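Local coordinates for protein anopheles gambiae adenosine kinase (Anopheles gambiae, PDB 3LOO) that phosphorylates adenosine to AMP with ATP as the usual phosphate donor, as a kinase of the pfkB family, at residues Val286-Ala291 against Asn295-Pro300; Glu241-Ala246 against Gly252-Arg257; Phe179-Gly184 against Val234-Glu239. One frame throughout, in Å; residues are numbered along the deposited sequence.

Contact 1 (Val286-Ala291 against Asn295-Pro300); sequences VLLIEA and NVREFP
Val286 and Phe299 form the first antiparallel hydrogen-bonded pair of a beta hairpin, and Leu288 with Arg297 forms the second. Each pair is closed by two backbone bonds. Phe299 N gives to Val286 O at 2.8 Å, and Val286 N gives back to Phe299 O. This return bond is more bent, with its donor well above the carbonyl plane. Leu288 N to Arg297 O is 2.8 Å and almost straight, at 175° at the hydrogen. Leu287 and Glu298 make the non-hydrogen-bonded pair between them. Near the turn a water takes over: it donates to Leu288 O and Asn295 O and accepts from Glu290 N.

Apolar contacts differ on the two faces. On the face of Val286, Leu288, Arg297 and Phe299, the edge of the Phe299 ring does the touching. Its CE1 lies 3.9 Å from Leu288 CB, and Val286 O sits at the same ring's edge, in its plane. Leu288 turns CG away from its own N (chi1 164°) and runs beside Arg297, with CD2 near the guanidinium NH1. Ile341 and Ile337 of helix 333-350 meet Phe299 here. On the other face Val296 CG2 packs 3.7 Å from Ile289 CG1, and Val296 CG1 lies over Leu287 CB. Leu287 CD2 lies alongside the Glu298 chain, 3.9 Å from CG.

The charged end of Glu298 is held by a salt bridge to Arg257, on helix 256-264. Val286 also touches the bound dinucleotide. The chemistry is thus mostly backbone pairing with apolar side chains on both faces. Charged ends stay at the surface. The edge strand is held by main-chain bonds and apolar contacts, with one salt bridge to helix 256-264.

Contact 2 (Glu241-Ala246 against Gly252-Arg257); sequences EAIALA and GTEDLR
Ile243 carries most of this contact and uses both of its branches. Its CG2 is anti to the backbone N and meets the stem of Glu254, 3.9 Å from CG. The other branch stands beside the backbone N (chi1 -67°) and continues extended to CD1. It passes over the backbone of Glu254, with Ile243 CG1 3.9 Å from Glu254 O. It also crosses Leu256 at an angle, CG1 to CD2 at 4.0 Å.

Leu256 approaches by its end. Chi1 of -68° sets its CG beside the backbone N. CD1 runs on extended, and the other methyl, CD2, meets helix 239-248. There it lies 3.9 Å from Ala242 CB as well as against Ile243. The backbones come closest at Ile243 and Glu254. Ala242 meets the Leu256 side chain, and the Ala246 methyl faces a carbonyl oxygen, with CB 3.8 Å from Thr253 O.

In Glu254, chi1 of -78° brings CG to Ile243. The extended chain beyond keeps CD and OE2 beside the Ile243 CG2 methyl. Its carboxylate has a long, weak ion pair with Lys247. Thr253 OG1 accepts from Asp255 N at 3.0 Å, which fixes the bend of the loop. Asp255 starts away from helix 239-248, and its OD1 accepts from Glu258 N. Ile259 of the next helix also covers Ala246 and Thr253.

The loop thus holds an ST turn at Thr253 and an N-cap at Asp255, the latter a familiar helix start. Helices 239-248 and 256-264 lie in the connection between parallel strands 234-238 and 276-281, in the alpha/beta core of the ribokinase-like (pfkB) fold.

Contact 3 (Phe179-Gly184 against Val234-Glu239); sequences FFYVSG and VLFGNE. With B4P (bis(adenosine)-5'-tetraphosphate), chain D.
Tyr181 CE1 comes against the CD2-CE2 side of the Phe236 ring, and these two residues are the whole of the direct contact between the two strands. Tyr181 CE1 lies 3.9 Å from Phe236 CD2 and 4.1 Å from CE2 of the same ring. The planes stand at 89°, but the approach is oblique, with centroids 6.0 Å apart. Tyr181 gets there by putting CG opposite its backbone N (chi1 -180°), so that the ring end swings nearer than its CB direction suggests. Val234 CG1 lies over one face of the Phe236 ring, toward its rim. Phe323 adds an edge-to-face partner. The Tyr181 hydroxyl is hydrogen-bonded to Asn211, so this buried polar atom is satisfied.

The looser part lies two residues on, at Asn238, which is partly exposed and makes no contact with segment 179-184. It serves the ligand instead. Asn238 ND2 donates to O1G of the bound tetraphosphate at 2.9 Å, nearly straight at 166°. Its OD1 takes the N-H of Glu241, so one amide both caps helix 239-248 and holds a phosphate. These two bonds fix how the amide is turned.

Strand 207-211 runs between the two strands in the parallel part of the sheet. Val320 of helix 315-328 packs on both rings, while helix 187-203 covers Phe180 and Val182.

How the contacts relate
Along the chain, contact 3 closes first, then contact 2, then contact 1. Their centres lie about 15 to 16 Å apart. Contacts 1 and 3 share the nine-stranded sheet but do not touch: contact 3 lies within its parallel part, contact 1 at its antiparallel edge. Contact 2 joins helix 239-248 to the loop and first turn of helix 256-264, beside the sheet, and touches both. Strand 234-238 runs straight into helix 239-248, and Leu256 CD1 packs 3.6 Å from Glu239 CB. Towards contact 1, Leu287 CD1 lies 3.9 Å from Leu256 CB. The dinucleotide touches Val286 and Asn238, so the hairpin and the C-terminal side of a parallel strand both contribute to its pocket.

Contact 1 (Val286-Ala291 against Asn295-Pro300)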
loop_
_atom_site.group_PDB
_atom_site.type_symbol
_atom_site.label_atom_id
_atom_site.label_comp_id
_atom_site.label_asym_id
_atom_site.label_seq_id
_atom_site.Cartn_x
_atom_site.Cartn_y
_atom_site.Cartn_z
ATOM N N VAL A 286 5.284 9.576 -13.741
ATOM C CA VAL A 286 4.217 9.589 -12.755
ATOM C C VAL A 286 3.247 10.718 -13.143
ATOM O O VAL A 286 3.687 11.833 -13.478
ATOM C CB VAL A 286 4.771 9.807 -11.327
ATOM C CG1 VAL A 286 3.626 9.871 -10.343
ATOM C CG2 VAL A 286 5.734 8.667 -10.941
ATOM N N LEU A 287 1.939 10.448 -13.088
ATOM C CA LEU A 287 0.938 11.436 -13.468
ATOM C C LEU A 287 0.212 11.980 -12.248
ATOM O O LEU A 287 -0.223 11.213 -11.389
ATOM C CB LEU A 287 -0.103 10.853 -14.436
ATOM C CG LEU A 287 0.389 9.998 -15.596
ATOM C CD1 LEU A 287 -0.825 9.320 -16.243
ATOM C CD2 LEU A 287 1.214 10.860 -16.600
ATOM N N LEU A 288 0.096 13.306 -12.186
ATOM C CA LEU A 288 -0.611 13.997 -11.117
ATOM C C LEU A 288 -1.848 14.653 -11.691
ATOM O O LEU A 288 -1.755 15.498 -12.614
ATOM C CB LEU A 288 0.280 15.082 -10.454
ATOM C CG LEU A 288 -0.434 16.140 -9.580
ATOM C CD1 LEU A 288 -1.133 15.506 -8.393
ATOM C CD2 LEU A 288 0.571 17.220 -9.103
ATOM N N ILE A 289 -2.994 14.303 -11.125
ATOM C CA ILE A 289 -4.249 14.917 -11.497
ATOM C C ILE A 289 -4.865 15.587 -10.278
ATOM O O ILE A 289 -5.014 14.941 -9.232
ATOM C CB ILE A 289 -5.263 13.868 -12.075
ATOM C CG1 ILE A 289 -4.634 13.040 -13.213
ATOM C CG2 ILE A 289 -6.553 14.568 -12.553
ATOM C CD1 ILE A 289 -4.077 11.650 -12.797
ATOM N N GLU A 290 -5.211 16.871 -10.410
ATOM C CA GLU A 290 -5.902 17.594 -9.363
ATOM C C GLU A 290 -7.282 17.970 -9.820
ATOM O O GLU A 290 -7.450 18.493 -10.918
ATOM C CB GLU A 290 -5.166 18.895 -8.965
ATOM C CG GLU A 290 -5.853 19.587 -7.747
ATOM C CD GLU A 290 -5.222 20.927 -7.352
ATOM O OE1 GLU A 290 -5.271 21.897 -8.152
ATOM O OE2 GLU A 290 -4.698 21.006 -6.225
ATOM N N ALA A 291 -8.265 17.757 -8.958
ATOM C CA ALA A 291 -9.614 18.183 -9.268
ATOM C C ALA A 291 -9.604 19.688 -9.589
ATOM O O ALA A 291 -8.810 20.459 -9.017
ATOM C CB ALA A 291 -10.529 17.892 -8.111
ATOM N N ASN A 295 -5.549 19.685 -16.804
ATOM C CA ASN A 295 -4.180 19.654 -17.268
ATOM C C ASN A 295 -3.381 18.718 -16.376
ATOM O O ASN A 295 -2.959 19.099 -15.293
ATOM C CB ASN A 295 -3.599 21.075 -17.251
ATOM C CG ASN A 295 -2.131 21.118 -17.611
ATOM O OD1 ASN A 295 -1.658 20.330 -18.434
ATOM N ND2 ASN A 295 -1.397 22.061 -17.010
ATOM N N VAL A 296 -3.183 17.490 -16.834
ATOM C CA VAL A 296 -2.441 16.504 -16.047
ATOM C C VAL A 296 -0.931 16.772 -16.089
ATOM O O VAL A 296 -0.334 16.917 -17.162
ATOM C CB VAL A 296 -2.749 15.066 -16.515
ATOM C CG1 VAL A 296 -1.936 14.037 -15.663
ATOM C CG2 VAL A 296 -4.244 14.790 -16.437
ATOM N N ARG A 297 -0.321 16.824 -14.909
ATOM C CA ARG A 297 1.112 17.058 -14.781
ATOM C C ARG A 297 1.881 15.737 -14.720
ATOM O O ARG A 297 1.397 14.755 -14.164
ATOM C CB ARG A 297 1.386 17.938 -13.554
ATOM C CG ARG A 297 0.679 19.295 -13.699
ATOM C CD ARG A 297 0.719 20.124 -12.440
ATOM N NE ARG A 297 2.092 20.477 -12.084
ATOM C CZ ARG A 297 2.454 20.936 -10.891
ATOM N NH1 ARG A 297 1.549 21.090 -9.928
ATOM N NH2 ARG A 297 3.726 21.225 -10.655
ATOM N N GLU A 298 3.070 15.732 -15.292
ATOM C CA GLU A 298 3.910 14.552 -15.387
ATOM C C GLU A 298 5.204 14.753 -14.667
ATOM O O GLU A 298 5.789 15.836 -14.733
ATOM C CB GLU A 298 4.283 14.296 -16.830
ATOM C CG GLU A 298 3.113 14.061 -17.704
ATOM C CD GLU A 298 3.511 13.940 -19.148
ATOM O OE1 GLU A 298 4.710 13.707 -19.437
ATOM O OE2 GLU A 298 2.613 14.075 -19.987
ATOM N N PHE A 299 5.665 13.686 -14.017
ATOM C CA PHE A 299 6.975 13.644 -13.404
ATOM C C PHE A 299 7.798 12.504 -13.998
ATOM O O PHE A 299 7.634 11.346 -13.605
ATOM C CB PHE A 299 6.804 13.485 -11.888
ATOM C CG PHE A 299 6.103 14.645 -11.254
ATOM C CD1 PHE A 299 4.716 14.760 -11.317
ATOM C CD2 PHE A 299 6.828 15.646 -10.616
ATOM C CE1 PHE A 299 4.056 15.852 -10.753
ATOM C CE2 PHE A 299 6.170 16.741 -10.037
ATOM C CZ PHE A 299 4.777 16.837 -10.096
ATOM N N PRO A 300 8.694 12.825 -14.949
ATOM C CA PRO A 300 9.501 11.809 -15.620
ATOM C C PRO A 300 10.334 11.015 -14.632
ATOM O O PRO A 300 10.722 11.544 -13.608
ATOM C CB PRO A 300 10.430 12.630 -16.542
ATOM C CG PRO A 300 9.737 13.951 -16.694
ATOM C CD PRO A 300 9.034 14.194 -15.389
HETATM O O HOH W 1 -3.154 18.316 -12.414
#

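Contact 2 (Glu241-Ala246 against Gly252-Arg257)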
loop_
_atom_site.group_PDB
_atom_site.type_symbol
_atom_site.label_atom_id
_atom_site.label_comp_id
_atom_site.label_asym_id
_atom_site.label_seq_id
_atom_site.Cartn_x
_atom_site.Cartn_y
_atom_site.Cartn_z
ATOM N N GLU A 241 -4.288 -0.619 -12.515
ATOM C CA GLU A 241 -5.351 -0.473 -11.531
ATOM C C GLU A 241 -6.305 0.615 -11.931
ATOM O O GLU A 241 -7.526 0.499 -11.725
ATOM C CB GLU A 241 -4.731 -0.168 -10.143
ATOM C CG GLU A 241 -4.077 -1.424 -9.545
ATOM C CD GLU A 241 -2.774 -1.178 -8.776
ATOM O OE1 GLU A 241 -2.509 -0.058 -8.267
ATOM O OE2 GLU A 241 -2.009 -2.159 -8.649
ATOM N N ALA A 242 -5.759 1.693 -12.484
ATOM C CA ALA A 242 -6.589 2.766 -13.011
ATOM C C ALA A 242 -7.526 2.289 -14.175
ATOM O O ALA A 242 -8.735 2.601 -14.201
ATOM C CB ALA A 242 -5.721 3.968 -13.423
ATOM N N ILE A 243 -6.960 1.546 -15.114
ATOM C CA ILE A 243 -7.752 0.897 -16.206
ATOM C C ILE A 243 -8.785 -0.092 -15.650
ATOM O O ILE A 243 -9.964 -0.051 -16.025
ATOM C CB ILE A 243 -6.792 0.265 -17.247
ATOM C CG1 ILE A 243 -6.061 1.406 -17.949
ATOM C CG2 ILE A 243 -7.532 -0.741 -18.224
ATOM C CD1 ILE A 243 -4.753 0.981 -18.698
ATOM N N ALA A 244 -8.370 -0.930 -14.696
ATOM C CA ALA A 244 -9.293 -1.826 -14.053
ATOM C C ALA A 244 -10.464 -1.061 -13.409
ATOM O O ALA A 244 -11.638 -1.459 -13.541
ATOM C CB ALA A 244 -8.536 -2.708 -13.011
ATOM N N LEU A 245 -10.177 0.056 -12.744
ATOM C CA LEU A 245 -11.236 0.857 -12.141
ATOM C C LEU A 245 -12.209 1.435 -13.200
ATOM O O LEU A 245 -13.432 1.408 -13.023
ATOM C CB LEU A 245 -10.643 1.997 -11.286
ATOM C CG LEU A 245 -11.639 2.937 -10.589
ATOM C CD1 LEU A 245 -10.950 3.721 -9.503
ATOM C CD2 LEU A 245 -12.167 3.966 -11.583
ATOM N N ALA A 246 -11.630 1.983 -14.257
ATOM C CA ALA A 246 -12.355 2.541 -15.396
ATOM C C ALA A 246 -13.340 1.530 -16.024
ATOM O O ALA A 246 -14.476 1.902 -16.327
ATOM C CB ALA A 246 -11.373 3.047 -16.441
ATOM N N GLY A 252 -15.446 3.700 -20.320
ATOM C CA GLY A 252 -15.297 3.483 -21.751
ATOM C C GLY A 252 -13.996 4.021 -22.305
ATOM O O GLY A 252 -13.915 4.373 -23.485
ATOM N N THR A 253 -12.963 4.105 -21.470
ATOM C CA THR A 253 -11.670 4.597 -21.951
ATOM C C THR A 253 -10.521 3.909 -21.245
ATOM O O THR A 253 -10.658 3.477 -20.104
ATOM C CB THR A 253 -11.550 6.148 -21.757
ATOM O OG1 THR A 253 -10.287 6.594 -22.239
ATOM C CG2 THR A 253 -11.680 6.542 -20.281
ATOM N N GLU A 254 -9.385 3.830 -21.916
ATOM C CA GLU A 254 -8.171 3.342 -21.296
ATOM C C GLU A 254 -7.106 4.426 -21.179
ATOM O O GLU A 254 -5.995 4.148 -20.754
ATOM C CB GLU A 254 -7.636 2.105 -22.020
ATOM C CG GLU A 254 -8.420 0.905 -21.615
ATOM C CD GLU A 254 -7.970 -0.376 -22.256
ATOM O OE1 GLU A 254 -6.920 -0.389 -22.935
ATOM O OE2 GLU A 254 -8.678 -1.382 -22.053
ATOM N N ASP A 255 -7.486 5.651 -21.539
ATOM C CA ASP A 255 -6.666 6.853 -21.442
ATOM C C ASP A 255 -6.517 7.247 -19.966
ATOM O O ASP A 255 -7.495 7.609 -19.291
ATOM C CB ASP A 255 -7.342 7.972 -22.263
ATOM C CG ASP A 255 -6.583 9.309 -22.231
ATOM O OD1 ASP A 255 -5.931 9.669 -21.226
ATOM O OD2 ASP A 255 -6.701 10.053 -23.227
ATOM N N LEU A 256 -5.294 7.149 -19.469
ATOM C CA LEU A 256 -5.042 7.333 -18.044
ATOM C C LEU A 256 -5.322 8.752 -17.581
ATOM O O LEU A 256 -5.802 8.962 -16.463
ATOM C CB LEU A 256 -3.601 6.973 -17.714
ATOM C CG LEU A 256 -3.224 5.506 -17.829
ATOM C CD1 LEU A 256 -1.738 5.416 -17.606
ATOM C CD2 LEU A 256 -4.010 4.647 -16.829
ATOM N N ARG A 257 -5.015 9.735 -18.434
ATOM C CA ARG A 257 -5.258 11.136 -18.068
ATOM C C ARG A 257 -6.755 11.375 -17.870
ATOM O O ARG A 257 -7.174 11.963 -16.885
ATOM C CB ARG A 257 -4.658 12.095 -19.118
ATOM C CG ARG A 257 -3.118 12.061 -19.123
ATOM C CD ARG A 257 -2.527 12.721 -20.349
ATOM N NE ARG A 257 -1.063 12.721 -20.260
ATOM C CZ ARG A 257 -0.297 11.638 -20.420
ATOM N NH1 ARG A 257 -0.842 10.448 -20.659
ATOM N NH2 ARG A 257 1.024 11.734 -20.329
#

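Contact 3 (Phe179-Gly184 against Val234-Glu239)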
loop_
_atom_site.group_PDB
_atom_site.type_symbol
_atom_site.label_atom_id
_atom_site.label_comp_id
_atom_site.label_asym_id
_atom_site.label_seq_id
_atom_site.Cartn_x
_atom_site.Cartn_y
_atom_site.Cartn_z
ATOM N N PHE A 179 -2.948 12.510 9.528
ATOM C CA PHE A 179 -2.932 11.904 8.169
ATOM C C PHE A 179 -3.267 10.416 8.301
ATOM O O PHE A 179 -2.800 9.746 9.252
ATOM C CB PHE A 179 -1.540 11.987 7.522
ATOM C CG PHE A 179 -1.003 13.395 7.386
ATOM C CD1 PHE A 179 -1.312 14.175 6.265
ATOM C CD2 PHE A 179 -0.169 13.931 8.383
ATOM C CE1 PHE A 179 -0.826 15.481 6.157
ATOM C CE2 PHE A 179 0.333 15.219 8.277
ATOM C CZ PHE A 179 0.001 16.004 7.164
ATOM N N PHE A 180 -4.022 9.891 7.331
ATOM C CA PHE A 180 -4.458 8.493 7.354
ATOM C C PHE A 180 -4.209 7.888 5.987
ATOM O O PHE A 180 -4.448 8.543 4.957
ATOM C CB PHE A 180 -5.951 8.357 7.720
ATOM C CG PHE A 180 -6.290 8.865 9.092
ATOM C CD1 PHE A 180 -6.145 8.050 10.205
ATOM C CD2 PHE A 180 -6.724 10.186 9.269
ATOM C CE1 PHE A 180 -6.465 8.508 11.484
ATOM C CE2 PHE A 180 -7.033 10.690 10.554
ATOM C CZ PHE A 180 -6.894 9.847 11.673
ATOM N N TYR A 181 -3.704 6.655 5.987
ATOM C CA TYR A 181 -3.395 5.947 4.749
ATOM C C TYR A 181 -3.883 4.510 4.864
ATOM O O TYR A 181 -3.546 3.807 5.828
ATOM C CB TYR A 181 -1.901 5.997 4.416
ATOM C CG TYR A 181 -1.543 5.279 3.143
ATOM C CD1 TYR A 181 -2.195 5.580 1.928
ATOM C CD2 TYR A 181 -0.568 4.266 3.140
ATOM C CE1 TYR A 181 -1.869 4.886 0.729
ATOM C CE2 TYR A 181 -0.245 3.571 1.984
ATOM C CZ TYR A 181 -0.893 3.889 0.771
ATOM O OH TYR A 181 -0.556 3.220 -0.378
ATOM N N VAL A 182 -4.648 4.065 3.866
ATOM C CA VAL A 182 -5.193 2.711 3.853
ATOM C C VAL A 182 -5.006 2.119 2.461
ATOM O O VAL A 182 -5.098 2.838 1.487
ATOM C CB VAL A 182 -6.678 2.690 4.239
ATOM C CG1 VAL A 182 -7.210 1.255 4.272
ATOM C CG2 VAL A 182 -6.900 3.298 5.657
ATOM N N SER A 183 -4.718 0.828 2.355
ATOM C CA SER A 183 -4.592 0.212 1.006
ATOM C C SER A 183 -5.958 -0.332 0.594
ATOM O O SER A 183 -6.775 -0.672 1.454
ATOM C CB SER A 183 -3.596 -0.943 1.016
ATOM O OG SER A 183 -4.006 -1.900 1.987
ATOM N N GLY A 184 -6.205 -0.438 -0.708
ATOM C CA GLY A 184 -7.377 -1.220 -1.161
ATOM C C GLY A 184 -7.323 -2.678 -0.695
ATOM O O GLY A 184 -8.366 -3.290 -0.429
ATOM N N VAL A 234 -6.490 11.807 -1.385
ATOM C CA VAL A 234 -5.425 11.383 -2.327
ATOM C C VAL A 234 -5.646 9.891 -2.659
ATOM O O VAL A 234 -5.756 9.043 -1.763
ATOM C CB VAL A 234 -3.967 11.580 -1.778
ATOM C CG1 VAL A 234 -2.936 11.298 -2.871
ATOM C CG2 VAL A 234 -3.700 13.026 -1.198
ATOM N N LEU A 235 -5.694 9.584 -3.962
ATOM C CA LEU A 235 -5.750 8.209 -4.438
ATOM C C LEU A 235 -4.466 7.906 -5.256
ATOM O O LEU A 235 -4.160 8.620 -6.200
ATOM C CB LEU A 235 -6.973 8.010 -5.323
ATOM C CG LEU A 235 -7.092 6.626 -5.995
ATOM C CD1 LEU A 235 -7.118 5.536 -4.940
ATOM C CD2 LEU A 235 -8.320 6.498 -6.972
ATOM N N PHE A 236 -3.733 6.881 -4.852
ATOM C CA PHE A 236 -2.578 6.379 -5.597
ATOM C C PHE A 236 -2.998 5.092 -6.316
ATOM O O PHE A 236 -3.887 4.359 -5.842
ATOM C CB PHE A 236 -1.447 6.002 -4.635
ATOM C CG PHE A 236 -0.994 7.123 -3.713
ATOM C CD1 PHE A 236 -0.024 8.018 -4.121
ATOM C CD2 PHE A 236 -1.514 7.230 -2.408
ATOM C CE1 PHE A 236 0.449 9.046 -3.236
ATOM C CE2 PHE A 236 -1.084 8.252 -1.535
ATOM C CZ PHE A 236 -0.096 9.152 -1.951
ATOM N N GLY A 237 -2.344 4.800 -7.440
ATOM C CA GLY A 237 -2.518 3.496 -8.096
ATOM C C GLY A 237 -1.618 3.411 -9.305
ATOM O O GLY A 237 -1.053 4.422 -9.734
ATOM N N ASN A 238 -1.447 2.216 -9.847
ATOM C CA ASN A 238 -0.669 2.128 -11.075
ATOM C C ASN A 238 -1.601 2.137 -12.307
ATOM O O ASN A 238 -2.826 2.243 -12.184
ATOM C CB ASN A 238 0.328 0.945 -11.042
ATOM C CG ASN A 238 -0.351 -0.420 -11.152
ATOM O OD1 ASN A 238 -1.498 -0.521 -11.549
ATOM N ND2 ASN A 238 0.357 -1.473 -10.734
ATOM N N GLU A 239 -1.029 2.059 -13.484
ATOM C CA GLU A 239 -1.816 2.247 -14.700
ATOM C C GLU A 239 -2.847 1.126 -14.868
ATOM O O GLU A 239 -3.955 1.364 -15.306
ATOM C CB GLU A 239 -0.893 2.341 -15.916
ATOM C CG GLU A 239 -0.352 1.029 -16.420
ATOM C CD GLU A 239 1.081 0.831 -16.012
ATOM O OE1 GLU A 239 1.369 0.721 -14.795
ATOM O OE2 GLU A 239 1.937 0.822 -16.934
HETATM P PA B4P D . 4.718 -4.985 -6.075
HETATM O O1A B4P D . 6.199 -5.327 -6.052
HETATM O O2A B4P D . 3.801 -5.881 -6.906
HETATM O O3A B4P D . 4.618 -3.554 -6.796
HETATM P PB B4P D . 3.952 -2.300 -6.070
HETATM O O1B B4P D . 4.811 -1.810 -4.902
HETATM O O2B B4P D . 2.452 -2.457 -5.888
HETATM O O3B B4P D . 4.380 -1.466 -7.444
HETATM P PG B4P D . 3.411 -0.696 -8.475
HETATM O O1G B4P D . 3.031 -1.548 -9.638
HETATM O O2G B4P D . 2.250 -0.162 -7.661
HETATM O O3G B4P D . 4.283 0.551 -8.975
HETATM P PD B4P D . 4.956 0.866 -10.406
HETATM O O1D B4P D . 5.482 -0.407 -10.958
HETATM O O2D B4P D . 4.094 1.762 -11.251
HETATM O O5E B4P D . 4.151 -4.811 -4.562
HETATM C C5E B4P D . 4.646 -5.818 -3.708
HETATM C C4E B4P D . 4.023 -5.837 -2.342
HETATM O O4E B4P D . 2.607 -6.016 -2.374
HETATM C C3E B4P D . 4.540 -7.050 -1.619
HETATM O O3E B4P D . 5.506 -6.539 -0.680
HETATM C C2E B4P D . 3.329 -7.620 -0.888
HETATM O O2E B4P D . 3.523 -7.861 0.512
HETATM C C1E B4P D . 2.219 -6.585 -1.151
HETATM N N9A B4P D . 0.922 -7.269 -1.294
HETATM C C8A B4P D . 0.522 -8.134 -2.272
HETATM N N7A B4P D . -0.754 -8.528 -1.990
HETATM C C5A B4P D . -1.152 -7.944 -0.821
HETATM C C6A B4P D . -2.326 -7.957 -0.049
HETATM N N6A B4P D . -3.422 -8.713 -0.368
HETATM N N1A B4P D . -2.365 -7.232 1.097
HETATM C C2A B4P D . -1.316 -6.460 1.477
HETATM N N3A B4P D . -0.188 -6.421 0.748
HETATM C C4A B4P D . -0.089 -7.140 -0.400
HETATM O O5F B4P D . 6.225 1.693 -9.881
HETATM C C5F B4P D . 6.104 2.722 -8.905
HETATM C C4F B4P D . 7.363 3.580 -9.024
HETATM O O4F B4P D . 8.559 2.780 -9.043
HETATM C C3F B4P D . 7.411 4.294 -10.363
HETATM O O3F B4P D . 6.581 5.448 -10.319
HETATM C C2F B4P D . 8.888 4.605 -10.508
HETATM O O2F B4P D . 9.227 5.798 -9.773
HETATM C C1F B4P D . 9.555 3.361 -9.895
HETATM N N9B B4P D . 9.836 2.407 -11.015
HETATM C C8B B4P D . 9.108 1.317 -11.329
HETATM N N7B B4P D . 9.626 0.680 -12.406
HETATM C C5B B4P D . 10.717 1.359 -12.816
HETATM C C6B B4P D . 11.644 1.223 -13.846
HETATM N N6B B4P D . 11.529 0.178 -14.704
HETATM N N1B B4P D . 12.665 2.128 -13.966
HETATM C C2B B4P D . 12.785 3.172 -13.109
HETATM N N3B B4P D . 11.900 3.364 -12.090
HETATM C C4B B4P D . 10.852 2.503 -11.900
#